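Local coordinates for protein succinate dehydrogenase subunit A (Mycolicibacterium smegmatis, PDB 7D6V) that probably serves as the FAD-bearing flavoprotein subunit of succinate dehydrogenase Sdh1, oxidising succinate to fumarate and passing the electrons on toward quinone, at residues Ala23-Arg28 / Val149-Glu154; Glu201-Val206 / Arg448-Arg453; Val522-Glu525 / Phe530-Gly533. All coordinates share one frame; numbering follows the deposited sequence.

Read from the N terminus, the three contacts come in series, none enclosing or crossing another. Contact 1 returns the chain to its first long helix after 120 residues, setting helix 136-159 beside helix 18-30 in the FAD-binding domain. Contact 2 closes a far longer loop of 241 residues, bringing the chain just past helix 427-448 onto the lead-in to strand 204-206. These two are neighbours: Ala23 CB of contact 1 and Val206 CG1 of contact 2 are 4.3 Å apart. Contact 3 is local, with four residues between 522-525 and 530-533, and lies in the C-terminal region, its nearest atoms about 21 Å from either of the others.

Contact 1: Ala23-Arg28 / Val149-Glu154; sequences AVIEAR and VSLQQE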
loop_
_atom_site.group_PDB
_atom_site.type_symbol
_atom_site.label_atom_id
_atom_site.label_comp_id
_atom_site.label_asym_id
_atom_site.label_seq_id
_atom_site.Cartn_x
_atom_site.Cartn_y
_atom_site.Cartn_z
ATOM N N ALA A 23 9.131 12.728 14.701
ATOM C CA ALA A 23 9.347 13.172 16.074
ATOM C C ALA A 23 10.029 12.097 16.906
ATOM O O ALA A 23 10.900 12.397 17.728
ATOM C CB ALA A 23 8.017 13.573 16.711
ATOM N N VAL A 24 9.632 10.838 16.720
ATOM C CA VAL A 24 10.251 9.740 17.460
ATOM C C VAL A 24 11.729 9.633 17.113
ATOM O O VAL A 24 12.585 9.475 17.994
ATOM C CB VAL A 24 9.511 8.423 17.182
ATOM C CG1 VAL A 24 10.248 7.261 17.816
ATOM C CG2 VAL A 24 8.101 8.507 17.703
ATOM N N ILE A 25 12.049 9.712 15.820
ATOM C CA ILE A 25 13.445 9.634 15.395
ATOM C C ILE A 25 14.253 10.771 16.007
ATOM O O ILE A 25 15.353 10.563 16.531
ATOM C CB ILE A 25 13.538 9.633 13.858
ATOM C CG1 ILE A 25 12.874 8.383 13.289
ATOM C CG2 ILE A 25 14.982 9.714 13.410
ATOM C CD1 ILE A 25 12.584 8.461 11.819
ATOM N N GLU A 26 13.706 11.988 15.976
ATOM C CA GLU A 26 14.431 13.132 16.522
ATOM C C GLU A 26 14.640 13.001 18.027
ATOM O O GLU A 26 15.737 13.272 18.538
ATOM C CB GLU A 26 13.682 14.423 16.194
ATOM C CG GLU A 26 14.300 15.672 16.784
ATOM C CD GLU A 26 15.586 16.077 16.096
ATOM O OE1 GLU A 26 15.925 15.478 15.055
ATOM O OE2 GLU A 26 16.259 16.998 16.597
ATOM N N ALA A 27 13.601 12.582 18.753
ATOM C CA ALA A 27 13.712 12.446 20.200
ATOM C C ALA A 27 14.718 11.367 20.577
ATOM O O ALA A 27 15.460 11.518 21.554
ATOM C CB ALA A 27 12.343 12.142 20.805
ATOM N N ARG A 28 14.753 10.266 19.823
ATOM C CA ARG A 28 15.767 9.249 20.076
ATOM C C ARG A 28 17.163 9.780 19.784
ATOM O O ARG A 28 18.117 9.460 20.502
ATOM C CB ARG A 28 15.490 7.997 19.249
ATOM C CG ARG A 28 16.285 6.778 19.697
ATOM C CD ARG A 28 17.512 6.578 18.831
ATOM N NE ARG A 28 18.156 5.289 19.051
ATOM C CZ ARG A 28 19.346 4.964 18.558
ATOM N NH1 ARG A 28 20.019 5.840 17.826
ATOM N NH2 ARG A 28 19.865 3.768 18.797
ATOM N N VAL A 149 13.035 0.831 12.854
ATOM C CA VAL A 149 13.499 -0.541 13.051
ATOM C C VAL A 149 15.023 -0.597 13.052
ATOM O O VAL A 149 15.633 -1.331 13.840
ATOM C CB VAL A 149 12.889 -1.469 11.985
ATOM C CG1 VAL A 149 13.572 -2.821 12.001
ATOM C CG2 VAL A 149 11.402 -1.625 12.224
ATOM N N SER A 150 15.661 0.183 12.179
ATOM C CA SER A 150 17.118 0.263 12.168
ATOM C C SER A 150 17.655 0.807 13.488
ATOM O O SER A 150 18.654 0.302 14.022
ATOM C CB SER A 150 17.573 1.141 11.005
ATOM O OG SER A 150 18.980 1.269 10.973
ATOM N N LEU A 151 17.011 1.844 14.020
ATOM C CA LEU A 151 17.466 2.425 15.277
ATOM C C LEU A 151 17.353 1.425 16.418
ATOM O O LEU A 151 18.248 1.334 17.266
ATOM C CB LEU A 151 16.673 3.694 15.582
ATOM C CG LEU A 151 17.017 4.895 14.700
ATOM C CD1 LEU A 151 16.072 6.051 14.960
ATOM C CD2 LEU A 151 18.452 5.320 14.917
ATOM N N GLN A 152 16.273 0.644 16.449
ATOM C CA GLN A 152 16.194 -0.348 17.515
ATOM C C GLN A 152 17.099 -1.551 17.270
ATOM O O GLN A 152 17.480 -2.218 18.231
ATOM C CB GLN A 152 14.755 -0.807 17.758
ATOM C CG GLN A 152 13.900 -1.060 16.559
ATOM C CD GLN A 152 12.434 -1.129 16.931
ATOM O OE1 GLN A 152 12.044 -0.735 18.028
ATOM N NE2 GLN A 152 11.613 -1.633 16.020
ATOM N N GLN A 153 17.487 -1.825 16.023
ATOM C CA GLN A 153 18.555 -2.797 15.791
ATOM C C GLN A 153 19.877 -2.312 16.377
ATOM O O GLN A 153 20.630 -3.092 16.977
ATOM C CB GLN A 153 18.703 -3.078 14.297
ATOM C CG GLN A 153 17.659 -4.018 13.738
ATOM C CD GLN A 153 17.619 -4.007 12.227
ATOM O OE1 GLN A 153 18.187 -3.127 11.586
ATOM N NE2 GLN A 153 16.943 -4.987 11.646
ATOM N N GLU A 154 20.177 -1.021 16.209
ATOM C CA GLU A 154 21.363 -0.453 16.848
ATOM C C GLU A 154 21.263 -0.541 18.367
ATOM O O GLU A 154 22.253 -0.828 19.050
ATOM C CB GLU A 154 21.559 1.000 16.416
ATOM C CG GLU A 154 21.642 1.212 14.920
ATOM C CD GLU A 154 21.523 2.674 14.537
ATOM O OE1 GLU A 154 22.101 3.523 15.246
ATOM O OE2 GLU A 154 20.846 2.976 13.532
#
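Ile25 and Arg28 meet Leu151 in a side-chain contact between two roughly parallel helices of the FAD-binding domain. Helix 18-30 follows the first strand of the parallel Rossmann-type sheet and its glycine-rich turn; helix 136-159 packs alongside it, with Ile25 also touching Leu144, Lys147 and Ile148. The axes of the two short segments stay 11.5 Å apart at an angle of 26°, so side chains bridge the gap.

Leu151 is the hub. Its CD1 lies 4.1 Å from CG2 of Ile25, the two side chains running at about a right angle, and also comes near the CD methylene of Arg28. CD2 sits over one face of the Arg28 guanidinium, 3.3 Å from its NH1. Arg28 gets there with CG anti to its own backbone nitrogen (chi1 -166°) and a bend at the next bond, which carries the chain past Leu151 toward the following turn of the partner helix. There NH2 lies 4.0 Å from CB of Glu154. The same nitrogen is near the carbonyl oxygen of Leu151, but at an angle too poor for a hydrogen bond.

The true ionic partner of Arg28 is Asp155, just beyond the segment, which makes a salt bridge to NH2. Glu154 probably adds a weaker electrostatic pull: at 4.0 Å from its OE1 to Arg28 NH1 the pair is not a salt bridge, and the carboxylate and guanidinium planes are 82° apart. On another side of helix 136-159, Gln153 hydrogen-bonds to Ile115 and Ser117 of the iron-sulfur subunit, so this helix also belongs to the subunit interface.

Buried Leu151 thus covers one face of the guanidinium with hydrocarbon, while the charge is met by Asp155 and, more distantly, probably by Glu154.

Contact 2: Glu201-Val206 / Arg448-Arg453; sequences EAPAVV and RALPDR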
loop_
_atom_site.group_PDB
_atom_site.type_symbol
_atom_site.label_atom_id
_atom_site.label_comp_id
_atom_site.label_asym_id
_atom_site.label_seq_id
_atom_site.Cartn_x
_atom_site.Cartn_y
_atom_site.Cartn_z
ATOM N N GLU A 201 3.717 7.277 31.762
ATOM C CA GLU A 201 4.104 8.243 32.785
ATOM C C GLU A 201 5.223 9.141 32.278
ATOM O O GLU A 201 6.244 9.340 32.936
ATOM C CB GLU A 201 4.508 7.536 34.072
ATOM C CG GLU A 201 3.337 7.076 34.912
ATOM C CD GLU A 201 3.708 5.956 35.861
ATOM O OE1 GLU A 201 3.880 4.813 35.390
ATOM O OE2 GLU A 201 3.826 6.215 37.077
ATOM N N ALA A 202 5.048 9.682 31.094
ATOM C CA ALA A 202 6.072 10.564 30.563
ATOM C C ALA A 202 5.766 12.021 30.892
ATOM O O ALA A 202 4.601 12.421 30.947
ATOM C CB ALA A 202 6.182 10.400 29.053
ATOM N N PRO A 203 6.799 12.839 31.116
ATOM C CA PRO A 203 6.572 14.272 31.349
ATOM C C PRO A 203 6.286 15.076 30.090
ATOM O O PRO A 203 5.921 16.253 30.205
ATOM C CB PRO A 203 7.883 14.728 32.000
ATOM C CG PRO A 203 8.896 13.771 31.513
ATOM C CD PRO A 203 8.202 12.455 31.342
ATOM N N ALA A 204 6.434 14.492 28.904
ATOM C CA ALA A 204 6.162 15.181 27.654
ATOM C C ALA A 204 5.338 14.286 26.741
ATOM O O ALA A 204 5.489 13.063 26.743
ATOM C CB ALA A 204 7.454 15.597 26.943
ATOM N N VAL A 205 4.463 14.911 25.959
ATOM C CA VAL A 205 3.602 14.209 25.014
ATOM C C VAL A 205 3.604 14.975 23.697
ATOM O O VAL A 205 3.443 16.198 23.689
ATOM C CB VAL A 205 2.165 14.062 25.557
ATOM C CG1 VAL A 205 1.191 13.748 24.437
ATOM C CG2 VAL A 205 2.108 12.985 26.622
ATOM N N VAL A 206 3.796 14.260 22.591
ATOM C CA VAL A 206 3.664 14.811 21.245
ATOM C C VAL A 206 2.428 14.192 20.613
ATOM O O VAL A 206 2.304 12.964 20.562
ATOM C CB VAL A 206 4.914 14.538 20.391
ATOM C CG1 VAL A 206 4.731 15.101 18.994
ATOM C CG2 VAL A 206 6.143 15.126 21.046
ATOM N N ARG A 448 14.877 17.905 29.155
ATOM C CA ARG A 448 16.182 18.215 29.736
ATOM C C ARG A 448 16.150 19.442 30.639
ATOM O O ARG A 448 16.942 19.525 31.584
ATOM C CB ARG A 448 17.227 18.385 28.637
ATOM C CG ARG A 448 17.489 17.117 27.858
ATOM C CD ARG A 448 18.208 16.140 28.782
ATOM N NE ARG A 448 18.627 14.904 28.129
ATOM C CZ ARG A 448 17.892 13.800 28.077
ATOM N NH1 ARG A 448 18.355 12.722 27.460
ATOM N NH2 ARG A 448 16.711 13.762 28.678
ATOM N N ALA A 449 15.255 20.396 30.384
ATOM C CA ALA A 449 15.179 21.605 31.196
ATOM C C ALA A 449 14.224 21.466 32.376
ATOM O O ALA A 449 13.687 22.472 32.856
ATOM C CB ALA A 449 14.777 22.796 30.328
ATOM N N LEU A 450 14.005 20.247 32.867
ATOM C CA LEU A 450 12.966 19.981 33.851
ATOM C C LEU A 450 13.585 19.711 35.213
ATOM O O LEU A 450 14.423 18.805 35.335
ATOM C CB LEU A 450 12.122 18.791 33.402
ATOM C CG LEU A 450 10.727 18.643 33.994
ATOM C CD1 LEU A 450 9.925 19.892 33.720
ATOM C CD2 LEU A 450 10.048 17.435 33.388
ATOM N N PRO A 451 13.213 20.459 36.259
ATOM C CA PRO A 451 13.794 20.217 37.588
ATOM C C PRO A 451 13.366 18.887 38.190
ATOM O O PRO A 451 14.207 18.103 38.640
ATOM C CB PRO A 451 13.277 21.399 38.418
ATOM C CG PRO A 451 12.040 21.843 37.723
ATOM C CD PRO A 451 12.242 21.567 36.264
ATOM N N ASP A 452 12.061 18.621 38.203
ATOM C CA ASP A 452 11.532 17.364 38.713
ATOM C C ASP A 452 10.403 16.890 37.812
ATOM O O ASP A 452 9.802 17.670 37.069
ATOM C CB ASP A 452 11.077 17.497 40.180
ATOM C CG ASP A 452 10.006 18.560 40.385
ATOM O OD1 ASP A 452 10.053 19.237 41.433
ATOM O OD2 ASP A 452 9.112 18.721 39.530
ATOM N N ARG A 453 10.127 15.600 37.877
ATOM C CA ARG A 453 9.149 15.036 36.954
ATOM C C ARG A 453 7.761 15.037 37.582
ATOM O O ARG A 453 7.615 14.651 38.748
ATOM C CB ARG A 453 9.536 13.623 36.555
ATOM C CG ARG A 453 10.667 13.574 35.549
ATOM C CD ARG A 453 11.322 12.213 35.527
ATOM N NE ARG A 453 10.515 11.230 34.815
ATOM C CZ ARG A 453 10.729 10.864 33.557
ATOM N NH1 ARG A 453 11.727 11.402 32.870
ATOM N NH2 ARG A 453 9.944 9.959 32.987
#
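Pro203 meets Leu450 and Arg453 at the edge of the Rossmann-type domain, where the chain turns into strand 204-206 of the parallel five-stranded sheet. The partner is the loop that follows helix 427-448, a helix whose own side chains cover Ala204 and Val206.

The close-packed part is the proline ring, which is buried. Its CB touches CD2 of Leu450 at 3.7 Å, and its CG and CD edge runs up against the guanidinium of Arg453. CD lies over one face of that group, 3.4 Å above the plane and offset toward its rim, so the flat cation is laid on hydrocarbon.

Arg453 itself belongs to the solvent side. Its chain leaves the exposed loop and bends at chi3 (76°), which turns the guanidinium inward over the proline. Two bonds to the stretch leading into strand 11-14 hold it there: a salt bridge from NH1 to Asp10 and a hydrogen bond from NH2 to the backbone oxygen of Tyr9. Toward Glu201 the fit is slacker, with the carboxylate end leading away from the loop and Arg453 NH2 lying 3.8 Å from the backbone oxygen of Glu201.

Contact 3: Val522-Glu525 / Phe530-Gly533; sequences VTVE and FNPG
The polar part of this contact centres on the side-chain amide of Asn531, whose ND2 reaches across to the backbone oxygen of Glu525. The bond is weak, 3.4 Å from ND2 to that oxygen, although nearly straight at 163°. The firmer partner of ND2 is the carbonyl oxygen of Gly527, in the short turn joining the two segments, so the amide gathers two backbone oxygens of the approaching chain. A chi1 of -168° swings the amide away from the backbone N of Asn531 and lets it reach both Glu525 O and Gly533 N.

The other end of the same amide works within its own segment. OD1 accepts from the backbone N-H of Gly533 at 3.4 Å, again weakly and with a bent angle of 134°. Asn531 holds the N-cap position of helix 532-556, a long helix of the fumarate reductase flavoprotein C-terminal region, and this is its capping bond; Pro532 is the first residue of the helix and Gly533 the second. One flat group thus caps the helix through its oxygen, while its nitrogen ties in the loop that follows helix 502-518.

Van der Waals packing comes from Val524, which approaches Asn531 from the opposite direction and rests its methyls on polar and backbone atoms. CG1 lies 3.7 Å from Asn531 ND2, whereas CG2 is 3.9 Å from the carbonyl oxygen of Gly533. Gly533 has no side chain on this face, and the valine sits against the backbone of the first turn. Further along the helix Val524 also packs on Trp534 and Ala537, with Phe472 from another loop beside it.

Across the subunit boundary, Asp47 of the iron-sulfur subunit packs on Asn531, and Leu48 of that subunit on Pro532.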
loop_
_atom_site.group_PDB
_atom_site.type_symbol
_atom_site.label_atom_id
_atom_site.label_comp_id
_atom_site.label_asym_id
_atom_site.label_seq_id
_atom_site.Cartn_x
_atom_site.Cartn_y
_atom_site.Cartn_z
ATOM N N VAL A 522 -25.657 6.153 25.781
ATOM C CA VAL A 522 -25.104 5.193 24.833
ATOM C C VAL A 522 -24.762 3.899 25.561
ATOM O O VAL A 522 -24.038 3.897 26.563
ATOM C CB VAL A 522 -23.890 5.782 24.097
ATOM C CG1 VAL A 522 -22.770 6.145 25.060
ATOM C CG2 VAL A 522 -23.390 4.809 23.051
ATOM N N THR A 523 -25.308 2.791 25.074
ATOM C CA THR A 523 -25.095 1.478 25.663
ATOM C C THR A 523 -24.347 0.602 24.670
ATOM O O THR A 523 -24.685 0.576 23.483
ATOM C CB THR A 523 -26.422 0.825 26.052
ATOM O OG1 THR A 523 -27.192 1.732 26.847
ATOM C CG2 THR A 523 -26.174 -0.443 26.848
ATOM N N VAL A 524 -23.337 -0.109 25.156
ATOM C CA VAL A 524 -22.509 -0.982 24.334
ATOM C C VAL A 524 -22.779 -2.419 24.751
ATOM O O VAL A 524 -22.762 -2.741 25.945
ATOM C CB VAL A 524 -21.018 -0.632 24.469
ATOM C CG1 VAL A 524 -20.157 -1.726 23.884
ATOM C CG2 VAL A 524 -20.726 0.688 23.787
ATOM N N GLU A 525 -23.039 -3.277 23.770
ATOM C CA GLU A 525 -23.312 -4.686 24.006
ATOM C C GLU A 525 -22.050 -5.499 23.751
ATOM O O GLU A 525 -21.372 -5.299 22.740
ATOM C CB GLU A 525 -24.448 -5.181 23.109
ATOM C CG GLU A 525 -25.488 -4.126 22.769
ATOM C CD GLU A 525 -26.269 -3.660 23.983
ATOM O OE1 GLU A 525 -26.445 -4.464 24.923
ATOM O OE2 GLU A 525 -26.710 -2.492 23.996
ATOM N N PHE A 530 -11.558 -6.456 21.927
ATOM C CA PHE A 530 -11.558 -5.810 20.612
ATOM C C PHE A 530 -12.994 -5.564 20.141
ATOM O O PHE A 530 -13.477 -6.144 19.171
ATOM C CB PHE A 530 -10.756 -6.627 19.595
ATOM C CG PHE A 530 -10.640 -5.972 18.245
ATOM C CD1 PHE A 530 -9.758 -4.920 18.077
ATOM C CD2 PHE A 530 -11.406 -6.356 17.173
ATOM C CE1 PHE A 530 -9.623 -4.295 16.865
ATOM C CE2 PHE A 530 -11.285 -5.717 15.958
ATOM C CZ PHE A 530 -10.390 -4.690 15.806
ATOM N N ASN A 531 -13.695 -4.722 20.900
ATOM C CA ASN A 531 -15.106 -4.434 20.684
ATOM C C ASN A 531 -15.249 -3.109 19.945
ATOM O O ASN A 531 -15.179 -2.043 20.574
ATOM C CB ASN A 531 -15.842 -4.385 22.025
ATOM C CG ASN A 531 -17.343 -4.381 21.870
ATOM O OD1 ASN A 531 -17.867 -4.168 20.783
ATOM N ND2 ASN A 531 -18.047 -4.603 22.970
ATOM N N PRO A 532 -15.448 -3.112 18.623
ATOM C CA PRO A 532 -15.489 -1.839 17.885
ATOM C C PRO A 532 -16.682 -0.959 18.218
ATOM O O PRO A 532 -16.601 0.255 17.997
ATOM C CB PRO A 532 -15.518 -2.280 16.416
ATOM C CG PRO A 532 -15.967 -3.684 16.442
ATOM C CD PRO A 532 -15.539 -4.278 17.732
ATOM N N GLY A 533 -17.779 -1.511 18.737
ATOM C CA GLY A 533 -18.865 -0.661 19.197
ATOM C C GLY A 533 -18.468 0.160 20.408
ATOM O O GLY A 533 -18.792 1.347 20.503
#